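Local coordinates for extracellular matrix-binding protein EbhA (Staphylococcus aureus, PDB 2DGJ) that is a giant cell wall-associated adhesin of helical-bundle repeats, and probably binds extracellular matrix, the present fragment being one stretch of its FIVAR and GA modules, at the interface of chains A and B. Coordinates in Å, arbitrary orientation; residue numbers count along the deposited sequence, not the author numbering. Chains: chain A/B, hypothetical protein ebhA.

Contact 1: the interface of chains A and B. Residues chain A 31, 35; chain B 131, 187-188, 191.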
loop_
_atom_site.group_PDB
_atom_site.type_symbol
_atom_site.label_atom_id
_atom_site.label_comp_id
_atom_site.label_asym_id
_atom_site.label_seq_id
_atom_site.Cartn_x
_atom_site.Cartn_y
_atom_site.Cartn_z
ATOM N N THR A 31 20.037 4.816 -4.803
ATOM C CA THR A 31 21.271 4.446 -4.123
ATOM C C THR A 31 22.515 4.871 -4.899
ATOM O O THR A 31 23.467 5.395 -4.320
ATOM C CB THR A 31 21.329 2.922 -3.882
ATOM O OG1 THR A 31 20.283 2.542 -2.980
ATOM C CG2 THR A 31 22.669 2.525 -3.295
ATOM N N GLN A 35 25.309 7.328 -3.531
ATOM C CA GLN A 35 26.697 6.894 -3.428
ATOM C C GLN A 35 27.632 7.791 -4.227
ATOM O O GLN A 35 28.814 7.909 -3.903
ATOM C CB GLN A 35 26.840 5.442 -3.892
ATOM C CG GLN A 35 26.172 4.441 -2.961
ATOM C CD GLN A 35 26.606 4.630 -1.526
ATOM O OE1 GLN A 35 27.784 4.488 -1.194
ATOM N NE2 GLN A 35 25.651 4.960 -0.662
ATOM N N SER B 131 23.525 -3.655 -4.321
ATOM C CA SER B 131 24.260 -2.403 -4.444
ATOM C C SER B 131 25.599 -2.531 -3.739
ATOM O O SER B 131 26.610 -2.024 -4.222
ATOM C CB SER B 131 23.467 -1.243 -3.836
ATOM O OG SER B 131 22.331 -0.939 -4.624
ATOM N N LEU B 187 27.927 -0.207 2.865
ATOM C CA LEU B 187 28.011 0.320 1.506
ATOM C C LEU B 187 28.661 1.704 1.504
ATOM O O LEU B 187 29.553 1.979 0.696
ATOM C CB LEU B 187 26.609 0.390 0.887
ATOM C CG LEU B 187 26.428 1.130 -0.444
ATOM C CD1 LEU B 187 27.478 0.704 -1.446
ATOM C CD2 LEU B 187 25.041 0.840 -0.978
ATOM N N ASN B 188 28.212 2.570 2.411
ATOM C CA ASN B 188 28.767 3.914 2.516
ATOM C C ASN B 188 30.246 3.897 2.883
ATOM O O ASN B 188 31.009 4.761 2.444
ATOM C CB ASN B 188 27.996 4.732 3.553
ATOM C CG ASN B 188 26.697 5.279 3.008
ATOM O OD1 ASN B 188 26.692 6.017 2.019
ATOM N ND2 ASN B 188 25.586 4.929 3.651
ATOM N N THR B 191 32.346 3.087 -0.344
ATOM C CA THR B 191 32.326 4.253 -1.217
ATOM C C THR B 191 33.212 5.376 -0.688
ATOM O O THR B 191 34.038 5.916 -1.419
ATOM C CB THR B 191 30.893 4.790 -1.391
ATOM O OG1 THR B 191 30.067 3.767 -1.961
ATOM C CG2 THR B 191 30.888 6.009 -2.304
HETATM O O HOH W 1 19.880 -0.260 -3.190
#
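B:Leu187 pushes its isobutyl end between two side chains of chain A that lie one turn apart on helix 27-46, A:Thr31 and A:Gln35. Its CG is anti to the backbone N (chi1 170°), which sends the branch out from helix 180-196 toward the partner. One methyl, CD2, meets the methyl CG2 of A:Thr31 at 3.7 Å. The branch carbon CG packs over the face of the A:Gln35 amide, 3.7 Å from its carbon CD. The methyl of A:Thr31 also touches B:Ser131, from helix 112-135, with 3.9 Å between A:Thr31 CG2 and B:Ser131 CB. This is a small patch of an interface between two copies of the FIVAR and GA fragment, helix side against helix side; the two-fold pair may be a product of crystal packing rather than of the adhesin's natural assembly.

Outward from the leucine, the amide of A:Gln35 spends both its polar atoms on chain B. The chain bends at chi2 (-52°), turning the amide along the surface of helix 180-196. Its oxygen OE1 takes the hydroxyl OG1 of B:Thr191 at 2.5 Å, in the carbonyl plane and on a lone pair. Its nitrogen NE2 gives a bond of 3.1 Å to the amide oxygen OD1 of B:Asn188, which lies near the plane of the glutamine amide; the donor, however, stands above the plane of the asparagine carbonyl, the two amides being turned 47° apart. These two bonds hold the rotation of the glutamine amide as modelled. B:Thr191 OG1 also lies 3.2 Å from the backbone oxygen of B:Leu187, so its single hydrogen must be divided between two oxygens.

At the other rim the threonine and serine hydroxyls meet through water 1, which lies 2.8 Å from A:Thr31 OG1 and 2.9 Å from B:Ser131 OG.

Contact 2: the interface of chains A and B. Residues chain A 46-47, 53; chain B 147, 195-198, 201.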
loop_
_atom_site.group_PDB
_atom_site.type_symbol
_atom_site.label_atom_id
_atom_site.label_comp_id
_atom_site.label_asym_id
_atom_site.label_seq_id
_atom_site.Cartn_x
_atom_site.Cartn_y
_atom_site.Cartn_z
ATOM N N LYS A 46 39.673 15.658 -0.548
ATOM C CA LYS A 46 41.070 15.367 -0.852
ATOM C C LYS A 46 41.816 16.574 -1.417
ATOM O O LYS A 46 42.971 16.812 -1.070
ATOM C CB LYS A 46 41.156 14.199 -1.836
ATOM C CG LYS A 46 41.085 12.837 -1.178
ATOM C CD LYS A 46 40.595 11.771 -2.154
ATOM C CE LYS A 46 41.391 11.750 -3.453
ATOM N NZ LYS A 46 40.829 10.756 -4.422
ATOM N N GLN A 47 41.158 17.325 -2.295
ATOM C CA GLN A 47 41.775 18.505 -2.888
ATOM C C GLN A 47 41.803 19.679 -1.915
ATOM O O GLN A 47 40.782 20.051 -1.340
ATOM C CB GLN A 47 41.041 18.917 -4.170
ATOM C CG GLN A 47 41.551 18.227 -5.428
ATOM C CD GLN A 47 40.881 16.892 -5.686
ATOM O OE1 GLN A 47 40.480 16.194 -4.759
ATOM N NE2 GLN A 47 40.773 16.524 -6.957
ATOM N N ASP A 53 44.338 14.306 -11.529
ATOM C CA ASP A 53 43.483 14.385 -10.351
ATOM C C ASP A 53 42.848 15.754 -10.235
ATOM O O ASP A 53 42.961 16.502 -9.267
ATOM C CB ASP A 53 44.265 13.987 -9.110
ATOM C CG ASP A 53 44.814 12.576 -9.222
ATOM O OD1 ASP A 53 44.022 11.624 -9.430
ATOM O OD2 ASP A 53 46.045 12.426 -9.115
ATOM N N ASN B 147 46.923 4.946 -6.881
ATOM C CA ASN B 147 46.120 5.795 -6.009
ATOM C C ASN B 147 45.840 5.082 -4.697
ATOM O O ASN B 147 45.572 5.721 -3.684
ATOM C CB ASN B 147 44.803 6.179 -6.674
ATOM C CG ASN B 147 44.033 7.213 -5.875
ATOM O OD1 ASN B 147 44.546 8.291 -5.578
ATOM N ND2 ASN B 147 42.792 6.893 -5.527
ATOM N N ALA B 195 36.881 6.497 -2.327
ATOM C CA ALA B 195 36.990 7.878 -2.785
ATOM C C ALA B 195 38.022 8.635 -1.960
ATOM O O ALA B 195 38.556 9.654 -2.408
ATOM C CB ALA B 195 35.630 8.574 -2.691
ATOM N N ALA B 196 38.303 8.134 -0.761
ATOM C CA ALA B 196 39.262 8.771 0.135
ATOM C C ALA B 196 40.712 8.464 -0.226
ATOM O O ALA B 196 41.615 9.209 0.147
ATOM C CB ALA B 196 38.986 8.360 1.571
ATOM N N LEU B 197 40.939 7.361 -0.934
ATOM C CA LEU B 197 42.289 6.986 -1.347
ATOM C C LEU B 197 42.987 8.210 -1.936
ATOM O O LEU B 197 42.505 8.807 -2.900
ATOM C CB LEU B 197 42.225 5.853 -2.374
ATOM C CG LEU B 197 42.392 4.421 -1.849
ATOM C CD1 LEU B 197 41.941 4.315 -0.400
ATOM C CD2 LEU B 197 41.607 3.470 -2.734
ATOM N N ASN B 198 44.124 8.577 -1.355
ATOM C CA ASN B 198 44.864 9.757 -1.791
ATOM C C ASN B 198 46.278 9.481 -2.312
ATOM O O ASN B 198 47.163 10.325 -2.188
ATOM C CB ASN B 198 44.933 10.755 -0.632
ATOM C CG ASN B 198 45.768 10.240 0.525
ATOM O OD1 ASN B 198 45.750 9.048 0.838
ATOM N ND2 ASN B 198 46.502 11.138 1.174
ATOM N N GLU B 201 47.378 12.179 -4.574
ATOM C CA GLU B 201 47.784 13.398 -3.892
ATOM C C GLU B 201 49.162 13.256 -3.263
ATOM O O GLU B 201 49.988 14.163 -3.374
ATOM C CB GLU B 201 46.759 13.762 -2.816
ATOM C CG GLU B 201 45.598 14.611 -3.310
ATOM C CD GLU B 201 45.000 14.117 -4.621
ATOM O OE1 GLU B 201 45.688 14.192 -5.663
ATOM O OE2 GLU B 201 43.837 13.658 -4.610
#
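The backbone oxygen of B:Leu197 is gripped from two chains: the ammonium nitrogen NZ of A:Lys46 reaches it at 3.0 Å, and the amide nitrogen ND2 of B:Asn147, in its own chain, at 3.3 Å. The arrangement resembles a C-terminal helix cap, with the lysine supplied by a different chain. B:Leu197 belongs to the short link between helices 180-196 and 199-216, in the region where the FIVAR and GA sequence families roughly adjoin. The two donors come from opposite faces of the carbonyl plane, the lysine tilted 21° from that plane and the asparagine standing well above it.

The same ammonium group also bonds to the backbone oxygen of B:Ala195, 3.2 Å from A:Lys46 NZ. Carbonyls at a helix C-terminus carry the negative end of the helix dipole, so this end would probably welcome a positive charge. A:Lys46 is itself the last residue of helix 27-46. Its CD lies over the end of the partner helix, 4.0 Å from B:Ala196 CA; the bend at chi3 (52°) then turns CE and NZ toward the carbonyls.

B:Glu201, in the first turn of helix 199-216, crosses the lysine at about a right angle. Its carboxylate oxygen OE2 touches the methylene CE of A:Lys46 at 3.3 Å, whereas NZ lies 4.2 Å from that OE2, too far for a salt bridge; the opposite charges may still attract at this separation, and the lysine may partly offset the charge of the glutamate. The glutamate chain bends at chi2, and its other oxygen, OE1, turns toward A:Asp53, 3.7 Å from CB of that residue. The two acids may disfavour each other here, and their carboxylates are turned 76° apart in plane.

Contact 1 and contact 2 lie about 18 Å apart, measured between the centres of their C-alpha atoms, along one pair of helices: helix 27-46 of chain A and helix 180-196 of chain B run through both. Contact 1 uses the flanks of these helices, whereas contact 2 gathers at their C-terminal ends, so the pair runs side by side in the same direction. Helix 112-135 joins at contact 1, and helix 199-216 at contact 2. The two-fold axis repeats both contacts with the chains exchanged, holding two rods alongside; whether such pairing occurs on the cell wall the structure alone does not show.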